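PDB 4W7W: cellulase, which probably hydrolyses the beta-1,4-glucosidic bonds of cellulose, as a glycoside hydrolase family 5 enzyme, and binds a cellopentaose chain. Local coordinates for residues P161-R175 against A208-A220. Residues are numbered along the deposited sequence; the frame is centred on the assembly and turned at random. Where two conformers were deposited one is given.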
# COMPACT_ATOMS: atom_id res chain seq x y z
N PRO A 161 8.87 -16.59 7.26
CA PRO A 161 10.18 -16.80 6.62
C PRO A 161 10.09 -17.04 5.10
O PRO A 161 10.93 -16.55 4.35
CB PRO A 161 10.72 -18.06 7.33
CG PRO A 161 10.02 -18.07 8.65
CD PRO A 161 8.64 -17.58 8.33
N ASP A 162 9.05 -17.73 4.65
CA ASP A 162 8.91 -17.97 3.21
C ASP A 162 8.59 -16.66 2.50
O ASP A 162 9.13 -16.40 1.42
CB ASP A 162 7.85 -19.03 2.90
CG ASP A 162 8.28 -20.43 3.27
OD1 ASP A 162 9.47 -20.65 3.51
OD2 ASP A 162 7.42 -21.33 3.26
N TRP A 163 7.74 -15.84 3.09
CA TRP A 163 7.47 -14.54 2.49
C TRP A 163 8.74 -13.68 2.50
O TRP A 163 9.05 -13.01 1.51
CB TRP A 163 6.27 -13.80 3.15
CG TRP A 163 6.20 -12.41 2.61
CD1 TRP A 163 6.58 -11.28 3.25
CD2 TRP A 163 5.95 -12.04 1.25
NE1 TRP A 163 6.54 -10.23 2.39
CE2 TRP A 163 6.17 -10.67 1.15
CE3 TRP A 163 5.54 -12.74 0.11
CZ2 TRP A 163 6.01 -9.98 -0.04
CZ3 TRP A 163 5.38 -12.06 -1.07
CH2 TRP A 163 5.62 -10.70 -1.14
N ALA A 164 9.49 -13.71 3.60
CA ALA A 164 10.72 -12.93 3.65
C ALA A 164 11.70 -13.32 2.54
O ALA A 164 12.34 -12.46 1.95
CB ALA A 164 11.38 -13.05 5.01
N ASN A 165 11.80 -14.62 2.26
CA ASN A 165 12.64 -15.07 1.15
C ASN A 165 12.15 -14.51 -0.18
O ASN A 165 12.93 -14.05 -1.01
CB ASN A 165 12.66 -16.61 1.09
CG ASN A 165 13.35 -17.16 -0.15
OD1 ASN A 165 12.69 -17.61 -1.09
ND2 ASN A 165 14.66 -17.09 -0.18
N ALA A 166 10.83 -14.56 -0.40
CA ALA A 166 10.26 -14.01 -1.63
C ALA A 166 10.53 -12.52 -1.73
O ALA A 166 10.90 -12.01 -2.80
CB ALA A 166 8.77 -14.28 -1.71
N ALA A 167 10.37 -11.81 -0.61
CA ALA A 167 10.64 -10.38 -0.58
C ALA A 167 12.12 -10.09 -0.85
O ALA A 167 12.44 -9.17 -1.60
CB ALA A 167 10.21 -9.81 0.76
N GLN A 168 13.01 -10.87 -0.26
CA GLN A 168 14.43 -10.69 -0.51
C GLN A 168 14.75 -10.83 -2.00
O GLN A 168 15.49 -10.03 -2.58
CB GLN A 168 15.27 -11.68 0.30
CG GLN A 168 16.77 -11.48 0.07
CD GLN A 168 17.25 -10.15 0.59
OE1 GLN A 168 17.33 -9.96 1.81
NE2 GLN A 168 17.53 -9.21 -0.30
N GLY A 169 14.22 -11.88 -2.61
CA GLY A 169 14.47 -12.09 -4.02
C GLY A 169 13.98 -10.92 -4.86
O GLY A 169 14.61 -10.54 -5.84
N THR A 170 12.86 -10.34 -4.46
CA THR A 170 12.30 -9.22 -5.18
C THR A 170 13.14 -7.95 -5.00
O THR A 170 13.41 -7.24 -5.98
CB THR A 170 10.87 -9.02 -4.69
OG1 THR A 170 10.10 -10.18 -4.98
CG2 THR A 170 10.23 -7.85 -5.39
N ILE A 171 13.55 -7.66 -3.77
CA ILE A 171 14.44 -6.52 -3.51
C ILE A 171 15.72 -6.66 -4.33
O ILE A 171 16.15 -5.72 -5.00
CB ILE A 171 14.76 -6.44 -2.01
CG1 ILE A 171 13.51 -6.04 -1.21
CG2 ILE A 171 15.90 -5.48 -1.75
CD1 ILE A 171 13.63 -6.38 0.26
N THR A 172 16.31 -7.84 -4.32
CA THR A 172 17.53 -8.09 -5.06
C THR A 172 17.32 -7.83 -6.54
O THR A 172 18.15 -7.19 -7.20
CB THR A 172 18.04 -9.50 -4.76
OG1 THR A 172 18.42 -9.54 -3.38
CG2 THR A 172 19.19 -9.91 -5.67
N ALA A 173 16.23 -8.36 -7.08
CA ALA A 173 15.92 -8.19 -8.50
C ALA A 173 15.80 -6.71 -8.86
O ALA A 173 16.29 -6.27 -9.91
CB ALA A 173 14.66 -8.94 -8.87
N ILE A 174 15.13 -5.94 -8.02
CA ILE A 174 14.97 -4.52 -8.28
C ILE A 174 16.34 -3.85 -8.27
O ILE A 174 16.66 -3.07 -9.16
CB ILE A 174 14.03 -3.88 -7.24
CG1 ILE A 174 12.58 -4.37 -7.49
CG2 ILE A 174 14.12 -2.35 -7.27
CD1 ILE A 174 11.63 -4.11 -6.33
N ARG A 175 17.16 -4.13 -7.26
CA ARG A 175 18.44 -3.43 -7.17
C ARG A 175 19.41 -3.80 -8.28
O ARG A 175 20.21 -2.98 -8.69
CB ARG A 175 19.04 -3.62 -5.78
CG ARG A 175 18.19 -3.06 -4.65
CD ARG A 175 17.91 -1.58 -4.84
NE ARG A 175 17.21 -1.05 -3.68
CZ ARG A 175 16.27 -0.11 -3.71
NH1 ARG A 175 15.90 0.46 -4.84
NH2 ARG A 175 15.70 0.22 -2.57
N ALA A 208 11.17 -12.66 11.15
CA ALA A 208 11.52 -13.11 9.80
C ALA A 208 12.16 -12.00 8.98
O ALA A 208 13.07 -12.25 8.19
CB ALA A 208 10.28 -13.60 9.10
N LEU A 209 11.69 -10.77 9.14
CA LEU A 209 12.10 -9.68 8.26
C LEU A 209 13.38 -9.01 8.72
O LEU A 209 13.95 -8.22 7.97
CB LEU A 209 10.98 -8.67 8.10
CG LEU A 209 9.80 -9.25 7.32
CD1 LEU A 209 8.60 -8.34 7.46
CD2 LEU A 209 10.11 -9.48 5.84
N GLU A 210 13.87 -9.35 9.91
CA GLU A 210 15.20 -8.91 10.31
C GLU A 210 16.31 -9.41 9.38
O GLU A 210 17.40 -8.85 9.34
CB GLU A 210 15.44 -9.33 11.76
CG GLU A 210 14.69 -8.39 12.65
CD GLU A 210 14.42 -8.88 14.07
OE1 GLU A 210 15.10 -9.80 14.55
OE2 GLU A 210 13.51 -8.30 14.72
N ILE A 211 16.03 -10.47 8.64
CA ILE A 211 17.02 -11.06 7.75
C ILE A 211 17.24 -10.22 6.50
O ILE A 211 18.25 -10.38 5.83
CB ILE A 211 16.63 -12.51 7.31
CG1 ILE A 211 15.58 -12.49 6.20
CG2 ILE A 211 16.20 -13.37 8.47
CD1 ILE A 211 15.13 -13.86 5.83
N LEU A 212 16.30 -9.33 6.16
CA LEU A 212 16.37 -8.69 4.86
C LEU A 212 17.54 -7.74 4.72
O LEU A 212 17.88 -7.02 5.65
CB LEU A 212 15.12 -7.90 4.55
CG LEU A 212 13.84 -8.69 4.33
CD1 LEU A 212 12.75 -7.71 3.94
CD2 LEU A 212 13.97 -9.74 3.25
N LYS A 213 18.10 -7.74 3.52
CA LYS A 213 19.15 -6.82 3.14
C LYS A 213 18.78 -6.12 1.85
O LYS A 213 18.40 -6.76 0.87
CB LYS A 213 20.49 -7.56 2.96
CG LYS A 213 21.02 -8.21 4.23
CD LYS A 213 22.31 -8.97 3.95
CE LYS A 213 22.02 -10.42 3.59
NZ LYS A 213 23.22 -11.13 3.06
N ASP A 214 18.90 -4.81 1.86
CA ASP A 214 18.71 -4.02 0.65
C ASP A 214 20.04 -3.37 0.31
O ASP A 214 20.46 -2.43 0.99
CB ASP A 214 17.67 -2.93 0.88
CG ASP A 214 17.46 -2.04 -0.33
OD1 ASP A 214 18.08 -2.31 -1.39
OD2 ASP A 214 16.71 -1.06 -0.22
N PRO A 215 20.71 -3.85 -0.75
CA PRO A 215 22.00 -3.24 -1.08
C PRO A 215 21.90 -1.77 -1.52
O PRO A 215 22.91 -1.08 -1.53
CB PRO A 215 22.55 -4.13 -2.20
CG PRO A 215 21.34 -4.75 -2.81
CD PRO A 215 20.34 -4.92 -1.69
N GLY A 216 20.70 -1.31 -1.86
CA GLY A 216 20.45 0.09 -2.18
C GLY A 216 20.08 0.95 -0.98
O GLY A 216 19.89 2.14 -1.14
N ASN A 217 19.95 0.33 0.20
CA ASN A 217 19.63 1.05 1.44
C ASN A 217 18.50 2.06 1.27
O ASN A 217 18.63 3.23 1.65
CB ASN A 217 20.87 1.76 2.01
CG ASN A 217 20.66 2.20 3.45
OD1 ASN A 217 19.76 1.71 4.15
ND2 ASN A 217 21.47 3.16 3.89
N ASN A 218 17.39 1.61 0.70
CA ASN A 218 16.24 2.48 0.54
C ASN A 218 14.94 1.68 0.60
O ASN A 218 14.21 1.54 -0.38
CB ASN A 218 16.33 3.32 -0.73
CG ASN A 218 15.40 4.51 -0.70
OD1 ASN A 218 15.00 4.96 0.38
ND2 ASN A 218 15.05 5.02 -1.86
N LEU A 219 14.69 1.19 1.81
CA LEU A 219 13.59 0.30 2.11
C LEU A 219 12.75 0.90 3.23
O LEU A 219 13.28 1.58 4.10
CB LEU A 219 14.21 -0.99 2.65
CG LEU A 219 13.47 -2.29 2.66
CD1 LEU A 219 13.15 -2.63 1.21
CD2 LEU A 219 14.36 -3.39 3.26
N ALA A 220 11.46 0.59 3.22
CA ALA A 220 10.60 0.81 4.39
C ALA A 220 9.65 -0.36 4.49
O ALA A 220 9.30 -0.98 3.49
CB ALA A 220 9.85 2.14 4.29
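Arg175 and Gln168 of helix 160-176 hold the connection that leads from helix 205-209 into strand 219-226, on the outer layer of an (alpha/beta)8 barrel. The Arg175 guanidinium meets the Asp214 carboxylate side-on in a bidentate salt bridge, the two planes 13° apart, nearly coplanar. Arg175 NE donates to the syn lone pair of Asp214 OD1 at 2.8 Å, and NH2 of Arg175 reaches Asp214 OD2 at 2.9 Å. The same oxygens are also met from above the carboxylate plane: OD1 by Gly216 N, which closes an Asx turn inside the type I beta turn from Asp214 to Asn217, and OD2 by Asn218 N. Four N-H groups thus grip the two oxygens, which holds the carboxylate's rotation, while NH1 of Arg175 bonds to Ala179 O and Asn181 O. Beside this pair, Pro215 CG lies against Arg175 CB at 3.9 Å. Between the polar groups, the Ile171 side chain crosses those of Leu212 and Leu219 at about a right angle, its CD1 meeting CD1 of each; both leucines also touch strand 183-186. Toward the start of the helix, Ala164 CB packs against Leu209 CD2 and Ile211 CD1. Gln168 CG extends anti to its own N (chi1 -179°) and the chain then bends at chi2 (65°), which turns the amide onto the backbone of Lys213: OE1 accepts from Lys213 N in the carbonyl plane, and Gln168 NE2 donates to Lys213 O at 2.9 Å, with that oxygen in the Gln168 amide plane.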